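Local coordinates for probable host range protein 2-3 (Myxoma virus, PDB 5CZ3), which probably acts as a host-range factor that lets the virus multiply in different cell types, as a member of the poxvirus C7 family, at residues A[13-18]-A[45-50]; A[66-71]-A[91-96]. One frame throughout, in Å; residues are numbered along the deposited sequence.

From the N terminus, strand 10-15 leads into contact 1, where 45-50 comes back antiparallel and closes a loop that includes strands 20-23 and 34-40. Contact 2 opens only afterwards: 66-71, on the second sheet, is met by 91-96 on the first, closing a loop that contains strands 73-75 and 79-82. The two loops therefore follow in series, neither nesting nor crossing. One contact pairs strands within a sheet of the beta-sandwich; the other packs sheet on sheet. Strands 45-54 and 87-95 are neighbours in one antiparallel sheet, so the contacts touch: F49 N lies 2.8 Å from V91 O, a probable hydrogen bond. The centres of the two contacts lie about 11 Å apart.

Contact 1. Residues A[13-18]-A[45-50]; sequences VFLIDE and KYITFI
Main-chain hydrogen bonds carry the antiparallel pairing of strands 10-15 and 45-54. F14 and I50 form a hydrogen-bonded pair, with F14 N giving to I50 O at 2.8 Å and I50 N returning a nearly straight bond to F14 O (171° at the hydrogen). Beyond them I16 N donates to T48 O at 3.2 Å, and each acceptor is approached in its carbonyl plane. L15 and F49 are the intervening non-hydrogen-bonded pair. These are two central strands of the six-stranded antiparallel sheet in the C7-family beta-sandwich, and L15 and F49 face the other sheet, touching L39.

Among apolar contacts, L15 lies alongside F49, pointing the same way, and sets CD1 obliquely against the ring, 3.8 Å from CE2. Toward the side of F14 and I50, I16 crosses T48 and I50 obliquely; its chain bends at chi2 (-53°), and CD1 lies 3.7 Å from I50 CD1.

Where the first strand turns off, contacts become mixed: E18 meets I47 at about a right angle, OE1 merely touching CG2 at 3.9 Å. A water donates to E18 OE2 and weakly accepts from K45 NZ, which also has a hydrogen bond to T122 and a salt bridge to D123.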
loop_
_atom_site.group_PDB
_atom_site.type_symbol
_atom_site.label_atom_id
_atom_site.label_comp_id
_atom_site.label_asym_id
_atom_site.label_seq_id
_atom_site.Cartn_x
_atom_site.Cartn_y
_atom_site.Cartn_z
ATOM N N VAL A 13 -4.376 -0.254 -1.974
ATOM C CA VAL A 13 -3.269 0.259 -2.772
ATOM C C VAL A 13 -3.500 -0.038 -4.248
ATOM O O VAL A 13 -3.692 -1.191 -4.633
ATOM C CB VAL A 13 -1.926 -0.345 -2.330
ATOM C CG1 VAL A 13 -0.797 0.168 -3.214
ATOM C CG2 VAL A 13 -1.657 -0.020 -0.869
ATOM N N PHE A 14 -3.485 1.007 -5.070
ATOM C CA PHE A 14 -3.767 0.859 -6.494
ATOM C C PHE A 14 -2.564 1.214 -7.362
ATOM O O PHE A 14 -1.968 2.279 -7.206
ATOM C CB PHE A 14 -4.960 1.731 -6.891
ATOM C CG PHE A 14 -6.210 1.448 -6.107
ATOM C CD1 PHE A 14 -7.099 0.470 -6.522
ATOM C CD2 PHE A 14 -6.498 2.163 -4.954
ATOM C CE1 PHE A 14 -8.250 0.209 -5.801
ATOM C CE2 PHE A 14 -7.649 1.905 -4.230
ATOM C CZ PHE A 14 -8.526 0.928 -4.654
ATOM N N LEU A 15 -2.214 0.313 -8.274
ATOM C CA LEU A 15 -1.182 0.588 -9.269
ATOM C C LEU A 15 -1.860 0.981 -10.577
ATOM O O LEU A 15 -2.372 0.129 -11.305
ATOM C CB LEU A 15 -0.264 -0.621 -9.467
ATOM C CG LEU A 15 0.858 -0.813 -8.437
ATOM C CD1 LEU A 15 0.313 -1.220 -7.074
ATOM C CD2 LEU A 15 1.884 -1.827 -8.931
ATOM N N ILE A 16 -1.851 2.280 -10.861
ATOM C CA ILE A 16 -2.688 2.868 -11.904
ATOM C C ILE A 16 -2.419 2.339 -13.310
ATOM O O ILE A 16 -3.315 1.788 -13.951
ATOM C CB ILE A 16 -2.531 4.402 -11.927
ATOM C CG1 ILE A 16 -2.783 4.981 -10.533
ATOM C CG2 ILE A 16 -3.472 5.021 -12.944
ATOM C CD1 ILE A 16 -4.098 4.550 -9.923
ATOM N N ASP A 17 -1.192 2.514 -13.788
ATOM C CA ASP A 17 -0.844 2.130 -15.153
ATOM C C ASP A 17 -0.825 0.617 -15.342
ATOM O O ASP A 17 -0.960 0.121 -16.460
ATOM C CB ASP A 17 0.510 2.723 -15.540
ATOM C CG ASP A 17 0.484 4.239 -15.605
ATOM O OD1 ASP A 17 -0.557 4.798 -16.013
ATOM O OD2 ASP A 17 1.500 4.869 -15.244
ATOM N N GLU A 18 -0.657 -0.116 -14.246
ATOM C CA GLU A 18 -0.674 -1.571 -14.302
ATOM C C GLU A 18 -2.098 -2.097 -14.161
ATOM O O GLU A 18 -2.349 -3.288 -14.355
ATOM C CB GLU A 18 0.222 -2.169 -13.213
ATOM C CG GLU A 18 1.717 -2.023 -13.478
ATOM C CD GLU A 18 2.210 -0.604 -13.290
ATOM O OE1 GLU A 18 1.603 0.135 -12.487
ATOM O OE2 GLU A 18 3.200 -0.224 -13.949
ATOM N N LYS A 45 10.240 2.755 -16.735
ATOM C CA LYS A 45 8.886 3.292 -16.663
ATOM C C LYS A 45 8.598 4.025 -15.360
ATOM O O LYS A 45 9.352 3.927 -14.392
ATOM C CB LYS A 45 7.863 2.168 -16.844
ATOM C CG LYS A 45 7.863 1.148 -15.718
ATOM C CD LYS A 45 6.894 0.011 -15.993
ATOM C CE LYS A 45 7.221 -0.689 -17.302
ATOM N NZ LYS A 45 6.328 -1.856 -17.546
ATOM N N TYR A 46 7.496 4.767 -15.354
ATOM C CA TYR A 46 6.998 5.403 -14.144
ATOM C C TYR A 46 5.878 4.560 -13.547
ATOM O O TYR A 46 4.937 4.187 -14.245
ATOM C CB TYR A 46 6.493 6.819 -14.437
ATOM C CG TYR A 46 7.585 7.836 -14.680
ATOM C CD1 TYR A 46 8.157 8.534 -13.625
ATOM C CD2 TYR A 46 8.038 8.106 -15.964
ATOM C CE1 TYR A 46 9.152 9.469 -13.840
ATOM C CE2 TYR A 46 9.032 9.040 -16.190
ATOM C CZ TYR A 46 9.586 9.718 -15.123
ATOM O OH TYR A 46 10.576 10.650 -15.340
ATOM N N ILE A 47 5.984 4.257 -12.260
ATOM C CA ILE A 47 4.950 3.489 -11.580
ATOM C C ILE A 47 4.192 4.373 -10.599
ATOM O O ILE A 47 4.776 4.937 -9.674
ATOM C CB ILE A 47 5.539 2.278 -10.839
ATOM C CG1 ILE A 47 6.288 1.375 -11.818
ATOM C CG2 ILE A 47 4.440 1.495 -10.140
ATOM C CD1 ILE A 47 6.977 0.206 -11.161
ATOM N N THR A 48 2.886 4.496 -10.813
ATOM C CA THR A 48 2.047 5.358 -9.990
ATOM C C THR A 48 1.296 4.559 -8.932
ATOM O O THR A 48 0.571 3.616 -9.251
ATOM C CB THR A 48 1.028 6.135 -10.849
ATOM O OG1 THR A 48 1.714 6.865 -11.875
ATOM C CG2 THR A 48 0.232 7.108 -9.991
ATOM N N PHE A 49 1.479 4.935 -7.671
ATOM C CA PHE A 49 0.743 4.324 -6.569
ATOM C C PHE A 49 -0.300 5.287 -6.017
ATOM O O PHE A 49 0.009 6.437 -5.714
ATOM C CB PHE A 49 1.682 3.906 -5.435
ATOM C CG PHE A 49 2.701 2.876 -5.825
ATOM C CD1 PHE A 49 3.899 3.252 -6.406
ATOM C CD2 PHE A 49 2.472 1.531 -5.583
ATOM C CE1 PHE A 49 4.842 2.307 -6.755
ATOM C CE2 PHE A 49 3.410 0.582 -5.931
ATOM C CZ PHE A 49 4.597 0.969 -6.517
ATOM N N ILE A 50 -1.534 4.815 -5.883
ATOM C CA ILE A 50 -2.543 5.563 -5.148
ATOM C C ILE A 50 -2.982 4.755 -3.934
ATOM O O ILE A 50 -3.507 3.649 -4.066
ATOM C CB ILE A 50 -3.760 5.915 -6.024
ATOM C CG1 ILE A 50 -3.388 7.021 -7.011
ATOM C CG2 ILE A 50 -4.929 6.366 -5.160
ATOM C CD1 ILE A 50 -4.546 7.524 -7.836
HETATM O O HOH W 1 3.170 -0.953 -16.602
#

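Contact 2. Residues A[66-71]-A[91-96]; sequences IHMRLN and VVIYVE
Five apolar side chains meet across the gap between two sheets, and I93 touches both of those that come from 66-71. Its CD1 touches both methyls of L70, CD1 and CD2 each 3.8 Å away, while its CG2 receives the terminal methyl of M68, with CE 3.7 Å off. The two approaches differ: L70 crosses I93 obliquely, whereas M68 comes at about a right angle. L70 CD2 also reaches V95 CG1 at 4.0 Å, and M68 rests its sulphur, SD, obliquely on V91 CG1 at 4.1 Å.

Torsions bring these groups into place. M68 has CG anti to the backbone N (chi1 173°) and stays extended to its methyl, so that the chain spans the gap; L70 also starts anti but turns at chi2, presenting CD2 to I93. In I93, CG1 takes the crowded position between the backbone N and the carbonyl carbon (chi1 61°), from which the extended chain carries CD1 to L70.

Behind these side chains stand segments 67-70 and 91-95, whose axes run almost parallel, 8° apart, and come no closer than 9.9 Å. That spacing is the signature of facing sheets in a beta-sandwich, not of neighbouring strands. Strand 67-70 is flanked in its own sheet by 73-75 and 99-104, and I75 touches M68, L70 and V91. On the opposing sheet, F49 of strand 45-54 packs against both V91 and I93.

With methyl groups and a thioether sulphur as the main meeting surfaces, dispersion and the exclusion of water probably hold this part of the sandwich closed, while directional bonding of the main chain is left to the separate sheets.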
loop_
_atom_site.group_PDB
_atom_site.type_symbol
_atom_site.label_atom_id
_atom_site.label_comp_id
_atom_site.label_asym_id
_atom_site.label_seq_id
_atom_site.Cartn_x
_atom_site.Cartn_y
_atom_site.Cartn_z
ATOM N N ILE A 66 2.253 7.722 6.287
ATOM C CA ILE A 66 2.747 6.593 5.509
ATOM C C ILE A 66 4.086 6.958 4.888
ATOM O O ILE A 66 4.204 7.977 4.208
ATOM C CB ILE A 66 1.774 6.176 4.389
ATOM C CG1 ILE A 66 0.424 5.758 4.971
ATOM C CG2 ILE A 66 2.372 5.046 3.562
ATOM C CD1 ILE A 66 -0.524 5.165 3.953
ATOM N N HIS A 67 5.097 6.134 5.132
ATOM C CA HIS A 67 6.408 6.356 4.538
ATOM C C HIS A 67 6.721 5.267 3.521
ATOM O O HIS A 67 6.021 4.256 3.445
ATOM C CB HIS A 67 7.487 6.406 5.620
ATOM C CG HIS A 67 7.244 7.448 6.665
ATOM N ND1 HIS A 67 6.925 7.135 7.969
ATOM C CD2 HIS A 67 7.266 8.800 6.598
ATOM C CE1 HIS A 67 6.765 8.248 8.660
ATOM N NE2 HIS A 67 6.965 9.274 7.852
ATOM N N MET A 68 7.770 5.476 2.735
ATOM C CA MET A 68 8.143 4.510 1.711
ATOM C C MET A 68 9.630 4.555 1.381
ATOM O O MET A 68 10.235 5.627 1.322
ATOM C CB MET A 68 7.322 4.743 0.440
ATOM C CG MET A 68 7.755 3.905 -0.754
ATOM S SD MET A 68 7.143 4.550 -2.322
ATOM C CE MET A 68 7.791 3.330 -3.459
ATOM N N ARG A 69 10.214 3.379 1.179
ATOM C CA ARG A 69 11.568 3.276 0.657
ATOM C C ARG A 69 11.594 2.413 -0.596
ATOM O O ARG A 69 11.104 1.284 -0.592
ATOM C CB ARG A 69 12.521 2.698 1.705
ATOM C CG ARG A 69 12.779 3.611 2.883
ATOM C CD ARG A 69 14.009 3.161 3.647
ATOM N NE ARG A 69 14.264 4.003 4.812
ATOM C CZ ARG A 69 15.100 5.036 4.816
ATOM N NH1 ARG A 69 15.767 5.355 3.716
ATOM N NH2 ARG A 69 15.272 5.748 5.921
ATOM N N LEU A 70 12.163 2.958 -1.666
ATOM C CA LEU A 70 12.370 2.201 -2.894
ATOM C C LEU A 70 13.835 1.804 -3.001
ATOM O O LEU A 70 14.703 2.662 -3.164
ATOM C CB LEU A 70 11.948 3.013 -4.119
ATOM C CG LEU A 70 12.095 2.294 -5.462
ATOM C CD1 LEU A 70 11.119 1.131 -5.553
ATOM C CD2 LEU A 70 11.900 3.257 -6.624
ATOM N N ASN A 71 14.096 0.504 -2.904
ATOM C CA ASN A 71 15.456 -0.029 -2.927
ATOM C C ASN A 71 16.348 0.632 -1.880
ATOM O O ASN A 71 17.523 0.898 -2.131
ATOM C CB ASN A 71 16.074 0.130 -4.319
ATOM C CG ASN A 71 15.331 -0.657 -5.382
ATOM O OD1 ASN A 71 14.766 -1.717 -5.106
ATOM N ND2 ASN A 71 15.330 -0.142 -6.605
ATOM N N VAL A 91 1.974 8.509 -4.963
ATOM C CA VAL A 91 3.412 8.566 -5.177
ATOM C C VAL A 91 3.770 7.980 -6.541
ATOM O O VAL A 91 3.174 7.002 -6.992
ATOM C CB VAL A 91 4.187 7.831 -4.046
ATOM C CG1 VAL A 91 3.840 6.355 -4.007
ATOM C CG2 VAL A 91 5.687 8.025 -4.203
ATOM N N VAL A 92 4.727 8.613 -7.209
ATOM C CA VAL A 92 5.205 8.144 -8.499
ATOM C C VAL A 92 6.705 7.893 -8.429
ATOM O O VAL A 92 7.475 8.782 -8.068
ATOM C CB VAL A 92 4.897 9.154 -9.621
ATOM C CG1 VAL A 92 5.545 8.717 -10.925
ATOM C CG2 VAL A 92 3.389 9.315 -9.792
ATOM N N ILE A 93 7.112 6.674 -8.760
ATOM C CA ILE A 93 8.525 6.325 -8.770
ATOM C C ILE A 93 8.994 6.057 -10.190
ATOM O O ILE A 93 8.200 5.711 -11.064
ATOM C CB ILE A 93 8.815 5.087 -7.903
ATOM C CG1 ILE A 93 8.048 3.875 -8.432
ATOM C CG2 ILE A 93 8.453 5.358 -6.453
ATOM C CD1 ILE A 93 8.349 2.590 -7.694
ATOM N N TYR A 94 10.291 6.225 -10.415
ATOM C CA TYR A 94 10.883 5.911 -11.704
ATOM C C TYR A 94 11.858 4.751 -11.561
ATOM O O TYR A 94 12.815 4.830 -10.792
ATOM C CB TYR A 94 11.591 7.131 -12.289
ATOM C CG TYR A 94 12.360 6.823 -13.550
ATOM C CD1 TYR A 94 11.714 6.740 -14.777
ATOM C CD2 TYR A 94 13.730 6.608 -13.515
ATOM C CE1 TYR A 94 12.414 6.454 -15.933
ATOM C CE2 TYR A 94 14.436 6.321 -14.662
ATOM C CZ TYR A 94 13.775 6.245 -15.868
ATOM O OH TYR A 94 14.474 5.961 -17.018
ATOM N N VAL A 95 11.613 3.678 -12.305
ATOM C CA VAL A 95 12.464 2.497 -12.230
ATOM C C VAL A 95 13.046 2.132 -13.591
ATOM O O VAL A 95 12.419 2.350 -14.628
ATOM C CB VAL A 95 11.695 1.284 -11.669
ATOM C CG1 VAL A 95 11.380 1.494 -10.194
ATOM C CG2 VAL A 95 10.423 1.040 -12.467
ATOM N N GLU A 96 14.255 1.581 -13.574
ATOM C CA GLU A 96 14.931 1.159 -14.794
ATOM C C GLU A 96 15.104 -0.354 -14.798
ATOM O O GLU A 96 15.310 -0.966 -15.845
ATOM C CB GLU A 96 16.288 1.854 -14.925
ATOM C CG GLU A 96 16.185 3.350 -15.172
ATOM C CD GLU A 96 17.536 4.020 -15.324
ATOM O OE1 GLU A 96 18.500 3.590 -14.656
ATOM O OE2 GLU A 96 17.632 4.977 -16.120
#